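Local coordinates for protein peroxiredoxin PRX1, mitochondrial (Saccharomyces cerevisiae, PDB 5YKJ) that probably reduces peroxides in yeast mitochondria as a 1-Cys peroxiredoxin whose oxidised thiol is resolved through glutathione and thioredoxin systems, at residues T144-S147 and T148-R151; T15-G18 and K19-F22. All coordinates share one frame; numbering follows the deposited sequence.

Contact 1. Residues T144-S147 and T148-R151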
ATOM      1  N   THR A 144       0.316   8.083  -5.986  1.00  9.16           N
ATOM      2  CA  THR A 144      -0.982   8.681  -6.255  1.00  7.51           C
ATOM      3  C   THR A 144      -1.327   8.793  -7.725  1.00 10.65           C
ATOM      4  O   THR A 144      -0.804   9.572  -8.403  1.00  7.88           O
ATOM      5  CB  THR A 144      -1.149  10.052  -5.564  1.00  7.00           C
ATOM      6  OG1 THR A 144      -0.682  10.005  -4.222  1.00 10.43           O
ATOM      7  CG2 THR A 144      -2.595  10.480  -5.588  1.00  5.82           C
ATOM      8  N   TYR A 145      -2.260   7.941  -8.143  1.00  7.86           N
ATOM      9  CA  TYR A 145      -2.791   7.931  -9.468  1.00  9.35           C
ATOM     10  C   TYR A 145      -4.189   8.572  -9.398  1.00 10.88           C
ATOM     11  O   TYR A 145      -4.893   8.393  -8.516  1.00  8.11           O
ATOM     12  CB  TYR A 145      -2.973   6.513 -10.014  1.00  5.92           C
ATOM     13  CG  TYR A 145      -1.745   5.672 -10.352  1.00  9.82           C
ATOM     14  CD1 TYR A 145      -0.500   5.954  -9.846  1.00 10.60           C
ATOM     15  CD2 TYR A 145      -1.871   4.603 -11.179  1.00 11.08           C
ATOM     16  CE1 TYR A 145       0.592   5.195 -10.173  1.00 11.01           C
ATOM     17  CE2 TYR A 145      -0.798   3.829 -11.496  1.00 10.36           C
ATOM     18  CZ  TYR A 145       0.433   4.133 -10.972  1.00 11.34           C
ATOM     19  OH  TYR A 145       1.515   3.368 -11.243  1.00 11.11           O
ATOM     20  N   PRO A 146      -4.460   9.346 -10.442  1.00  7.58           N
ATOM     21  CA  PRO A 146      -5.746   9.984 -10.468  1.00  8.49           C
ATOM     22  C   PRO A 146      -6.920   8.928 -10.684  1.00  9.32           C
ATOM     23  O   PRO A 146      -6.606   7.865 -11.095  1.00  8.63           O
ATOM     24  CB  PRO A 146      -5.717  10.904 -11.664  1.00  7.27           C
ATOM     25  CG  PRO A 146      -4.783  10.234 -12.584  1.00  8.75           C
ATOM     26  CD  PRO A 146      -3.740   9.566 -11.702  1.00  8.54           C
ATOM     27  N   SER A 147      -8.200   9.189 -10.395  0.63  9.48           N
ATOM     28  CA  SER A 147      -9.225   8.231 -10.404  0.63 17.25           C
ATOM     29  C   SER A 147      -9.473   7.767 -11.798  0.63 18.58           C
ATOM     30  O   SER A 147     -10.218   6.928 -12.061  0.63 15.18           O
ATOM     31  CB  SER A 147     -10.468   8.870  -9.837  0.63 14.66           C
ATOM     32  OG  SER A 147     -10.858   9.959 -10.608  0.63 14.93           O
ATOM     33  N   THR A 148      -8.954   8.517 -12.775  1.00  8.82           N
ATOM     34  CA  THR A 148      -9.024   8.236 -14.227  1.00 11.27           C
ATOM     35  C   THR A 148      -8.123   7.097 -14.717  1.00 11.45           C
ATOM     36  O   THR A 148      -8.346   6.549 -15.730  1.00 12.23           O
ATOM     37  CB  THR A 148      -8.705   9.491 -15.072  1.00 19.09           C
ATOM     38  OG1 THR A 148      -7.434   9.982 -14.683  1.00 13.32           O
ATOM     39  CG2 THR A 148      -9.718  10.579 -14.861  1.00 29.77           C
ATOM     40  N   VAL A 149      -7.081   6.821 -13.959  1.00  8.47           N
ATOM     41  CA  VAL A 149      -6.080   5.830 -14.283  1.00  7.02           C
ATOM     42  C   VAL A 149      -5.941   4.740 -13.220  1.00  9.50           C
ATOM     43  O   VAL A 149      -5.489   4.958 -12.175  1.00  9.01           O
ATOM     44  CB  VAL A 149      -4.687   6.505 -14.459  1.00  9.87           C
ATOM     45  CG1 VAL A 149      -3.583   5.482 -14.738  1.00 11.19           C
ATOM     46  CG2 VAL A 149      -4.723   7.534 -15.552  1.00 14.78           C
ATOM     47  N   GLY A 150      -6.322   3.542 -13.603  1.00  8.12           N
ATOM     48  CA  GLY A 150      -6.247   2.414 -12.728  1.00 11.36           C
ATOM     49  C   GLY A 150      -4.820   2.049 -12.406  1.00 12.11           C
ATOM     50  O   GLY A 150      -3.965   2.185 -13.184  1.00  9.40           O
ATOM     51  N   ARG A 151      -4.670   1.558 -11.197  1.00 10.23           N
ATOM     52  CA  ARG A 151      -3.385   1.163 -10.659  1.00 10.62           C
ATOM     53  C   ARG A 151      -2.910  -0.153 -11.260  1.00 11.43           C
ATOM     54  O   ARG A 151      -3.532  -0.710 -12.112  1.00 10.12           O
ATOM     55  CB  ARG A 151      -3.428   1.101  -9.138  1.00  9.36           C
ATOM     56  CG  ARG A 151      -3.780   2.415  -8.474  1.00  6.31           C
ATOM     57  CD  ARG A 151      -4.447   2.202  -7.103  1.00 11.49           C
ATOM     58  NE  ARG A 151      -4.715   3.442  -6.381  1.00 11.45           N
ATOM     59  CZ  ARG A 151      -5.686   3.601  -5.511  1.00  9.45           C
ATOM     60  NH1 ARG A 151      -6.480   2.634  -5.197  1.00 12.89           N
ATOM     61  NH2 ARG A 151      -5.830   4.759  -4.931  1.00 11.62           N
TER
HETATM   62  O   HOH W   1      -2.666   5.531  -6.289  1.00  9.61           O

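Contact 2. Residues T15-G18 and K19-F22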
ATOM      1  N   THR A  15     -15.735   0.606   9.810  1.00 13.20           N
ATOM      2  CA  THR A  15     -15.421  -0.083   8.589  1.00 11.34           C
ATOM      3  C   THR A  15     -16.411  -1.213   8.322  1.00 11.88           C
ATOM      4  O   THR A  15     -17.240  -1.514   9.131  1.00 13.68           O
ATOM      5  CB  THR A  15     -14.023  -0.734   8.612  1.00 16.30           C
ATOM      6  OG1 THR A  15     -14.045  -1.927   9.364  1.00 15.45           O
ATOM      7  CG2 THR A  15     -13.001   0.186   9.251  1.00 16.18           C
ATOM      8  N   THR A  16     -16.228  -1.813   7.158  1.00 17.28           N
ATOM      9  CA  THR A  16     -17.024  -2.918   6.679  1.00 17.12           C
ATOM     10  C   THR A  16     -16.821  -4.149   7.527  1.00 27.48           C
ATOM     11  O   THR A  16     -17.566  -5.051   7.389  1.00 19.55           O
ATOM     12  CB  THR A  16     -16.779  -3.269   5.195  1.00 12.19           C
ATOM     13  OG1 THR A  16     -15.391  -3.493   4.983  1.00 10.69           O
ATOM     14  CG2 THR A  16     -17.303  -2.223   4.291  1.00 11.12           C
ATOM     15  N   VAL A  17     -15.795  -4.171   8.356  1.00 17.36           N
ATOM     16  CA  VAL A  17     -15.552  -5.279   9.296  1.00 14.83           C
ATOM     17  C   VAL A  17     -15.811  -4.915  10.742  1.00 19.19           C
ATOM     18  O   VAL A  17     -15.448  -5.640  11.602  1.00 20.93           O
ATOM     19  CB  VAL A  17     -14.173  -5.962   9.212  1.00 19.68           C
ATOM     20  CG1 VAL A  17     -13.794  -6.283   7.812  1.00 25.33           C
ATOM     21  CG2 VAL A  17     -13.080  -5.236   9.974  1.00 21.68           C
ATOM     22  N   GLY A  18     -16.434  -3.778  10.947  1.00 16.36           N
ATOM     23  CA  GLY A  18     -16.713  -3.236  12.249  1.00 21.60           C
ATOM     24  C   GLY A  18     -15.711  -2.172  12.651  1.00 18.57           C
ATOM     25  O   GLY A  18     -14.856  -1.838  11.891  1.00 16.06           O
ATOM     26  N   LYS A  19     -15.836  -1.641  13.846  1.00 16.39           N
ATOM     27  CA  LYS A  19     -14.917  -0.666  14.303  1.00 14.71           C
ATOM     28  C   LYS A  19     -13.508  -1.237  14.475  1.00 19.78           C
ATOM     29  O   LYS A  19     -13.340  -2.266  15.005  1.00 19.24           O
ATOM     30  CB  LYS A  19     -15.424  -0.055  15.598  1.00 18.72           C
ATOM     31  CG  LYS A  19     -16.727   0.674  15.400  1.00 41.75           C
ATOM     32  CD  LYS A  19     -17.144   1.478  16.605  1.00 48.71           C
ATOM     33  CE  LYS A  19     -18.348   2.372  16.338  1.00 48.76           C
ATOM     34  NZ  LYS A  19     -18.756   3.035  17.610  1.00 63.50           N
ATOM     35  N   ILE A  20     -12.520  -0.493  14.018  1.00 14.74           N
ATOM     36  CA  ILE A  20     -11.155  -0.886  14.141  1.00 16.77           C
ATOM     37  C   ILE A  20     -10.280   0.229  14.679  1.00 13.36           C
ATOM     38  O   ILE A  20     -10.639   1.345  14.684  1.00 14.52           O
ATOM     39  CB  ILE A  20     -10.541  -1.372  12.823  1.00 18.31           C
ATOM     40  CG1 ILE A  20     -10.251  -0.220  11.885  1.00 18.42           C
ATOM     41  CG2 ILE A  20     -11.409  -2.412  12.193  1.00 33.41           C
ATOM     42  CD1 ILE A  20      -9.351  -0.604  10.727  1.00 30.28           C
ATOM     43  N   ASN A  21      -9.116  -0.176  15.132  1.00 14.79           N
ATOM     44  CA  ASN A  21      -8.047   0.710  15.478  1.00 13.02           C
ATOM     45  C   ASN A  21      -7.033   0.276  14.393  1.00 13.20           C
ATOM     46  O   ASN A  21      -6.790  -0.839  14.263  1.00 13.07           O
ATOM     47  CB  ASN A  21      -7.510   0.483  16.855  1.00 13.12           C
ATOM     48  CG  ASN A  21      -6.252   1.264  17.098  1.00 15.79           C
ATOM     49  OD1 ASN A  21      -5.185   0.792  16.927  1.00 12.15           O
ATOM     50  ND2 ASN A  21      -6.428   2.485  17.435  1.00 18.49           N
ATOM     51  N   PHE A  22      -6.481   1.210  13.640  1.00 11.59           N
ATOM     52  CA  PHE A  22      -5.610   0.864  12.550  1.00 11.63           C
ATOM     53  C   PHE A  22      -4.388   0.061  12.911  1.00 12.06           C
ATOM     54  O   PHE A  22      -4.104  -0.878  12.289  1.00 11.55           O
ATOM     55  CB  PHE A  22      -5.205   2.189  11.877  1.00 10.15           C
ATOM     56  CG  PHE A  22      -4.427   2.045  10.568  1.00  8.22           C
ATOM     57  CD1 PHE A  22      -4.913   1.299   9.544  1.00 15.11           C
ATOM     58  CD2 PHE A  22      -3.252   2.692  10.380  1.00 11.07           C
ATOM     59  CE1 PHE A  22      -4.226   1.155   8.399  1.00 14.19           C
ATOM     60  CE2 PHE A  22      -2.550   2.576   9.193  1.00 12.08           C
ATOM     61  CZ  PHE A  22      -3.060   1.820   8.195  1.00 13.49           C
TER

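Contact 1. Residues T144-S147 and T148-R151
Pro-146 and Val-149 close a type I beta turn: Val-149 N donates to Pro-146 O at 3.1 Å, nearly straight at 164° but coming from above the carbonyl plane. On the same pair the side chains touch, methyl CG2 of Val-149 reaching ring carbon CG of Pro-146 at 4.0 Å. The proline ring also receives Thr-148, whose hydroxyl OG1 stands 3.4 Å from Pro-146 CG, the two side chains crossing at about a right angle. OG1 of Thr-148 lies between its own backbone N and carbonyl carbon (chi1 56°), a rotation that turns it back onto the ring.

Tyr-145 turns its ring edge to the returning chain. That edge meets Val-149 O and Gly-150 O in its plane, with CD2 3.8 Å from Gly-150 O, and CD2 also touches Val-149 CG1 at 4.0 Å. Arg-151 CG packs on the same ring atom, CD2 of Tyr-145, and one water bridges the two residues, accepting from Tyr-145 N at 3.1 Å and from Arg-151 NE at 2.9 Å. Farther out, Arg-151 NH2 bonds to Ser-35 O and Arg-128 O, its backbone N to Glu-47 OE2, while Arg-128 NE holds Tyr-145 O, a network consistent with the polar surroundings of the peroxiredoxin active-site cysteine. This surface loop thus joins strand 139-144 to helix 153-169, its arginine lying against Phe-34 and His-36 of strand 30-36.

Contact 2. Residues T15-G18 and K19-F22
Thr-15 and Ile-20 meet at about a right angle, methyl against branch: CG2 of Thr-15 rests 3.8 Å from Ile-20 CG1, with CD1 of the isoleucine only slightly farther off. The other branch of Ile-20, CG2, comes 3.5 Å from Gly-18 O. It also meets Val-17, whose CG2 lies 4.0 Å from Ile-20 CG2 in an oblique approach. With chi1 at 75°, Ile-20 directs CG1 to the methyl of Thr-15 and leaves CG2 for the carbonyl, the valine and the hydroxyl of Thr-15, so the threonine meets both branches.

Thr-15 carries two roles on one side chain. Its OG1 accepts from Val-17 N at 3.0 Å, making an ST turn, and donates to Gly-18 O at 2.7 Å, in the carbonyl plane and on a lone pair. Around these bonds residues Thr-15 to Gly-18 form a type I beta turn, closed by Gly-18 N to Thr-15 O at 3.0 Å, within the connection of a small antiparallel hairpin between strands 12-13 and 20-21, in the AhpC/TSA family region. At the backbone angles of Gly-18 (phi 99°) a side chain would collide with the carbonyl oxygen before it, so only glycine fits comfortably. With an alanine in place of Thr-15, OG1 and CG2 gone, Val-17 N and Gly-18 O would probably be left without their hydroxyl partner and a gap would open beside Ile-20 CG1.

Beyond the turn, Ile-20 pairs by backbone with Ala-13 and its side chain touches Ile-66 of strand 63-69. Asn-21 then takes the N-cap of helix 22-26, its OD1 accepting from Asp-24 N.

Overall arrangement
From the N terminus the chain first makes contact 2, whose turn closes the link between strands 12-13 and 20-21 and hands over to helix 22-26. It then runs through the mixed sheet, strands 30-36, 63-69, 96-98, 129-133 and 139-144, before contact 1 closes the loop that leads from 139-144 into helix 153-169. The two loops are in series, neither nested nor crossed. The centres of contact 1 and contact 2 are about 25 Å apart and their nearest atoms about 14 Å, so the two do not meet. Contact 2 borders the sheet at strands 63-69 and 96-98, whereas contact 1 reaches strands 30-36 and 129-133, so both meet the same sheet through different strands.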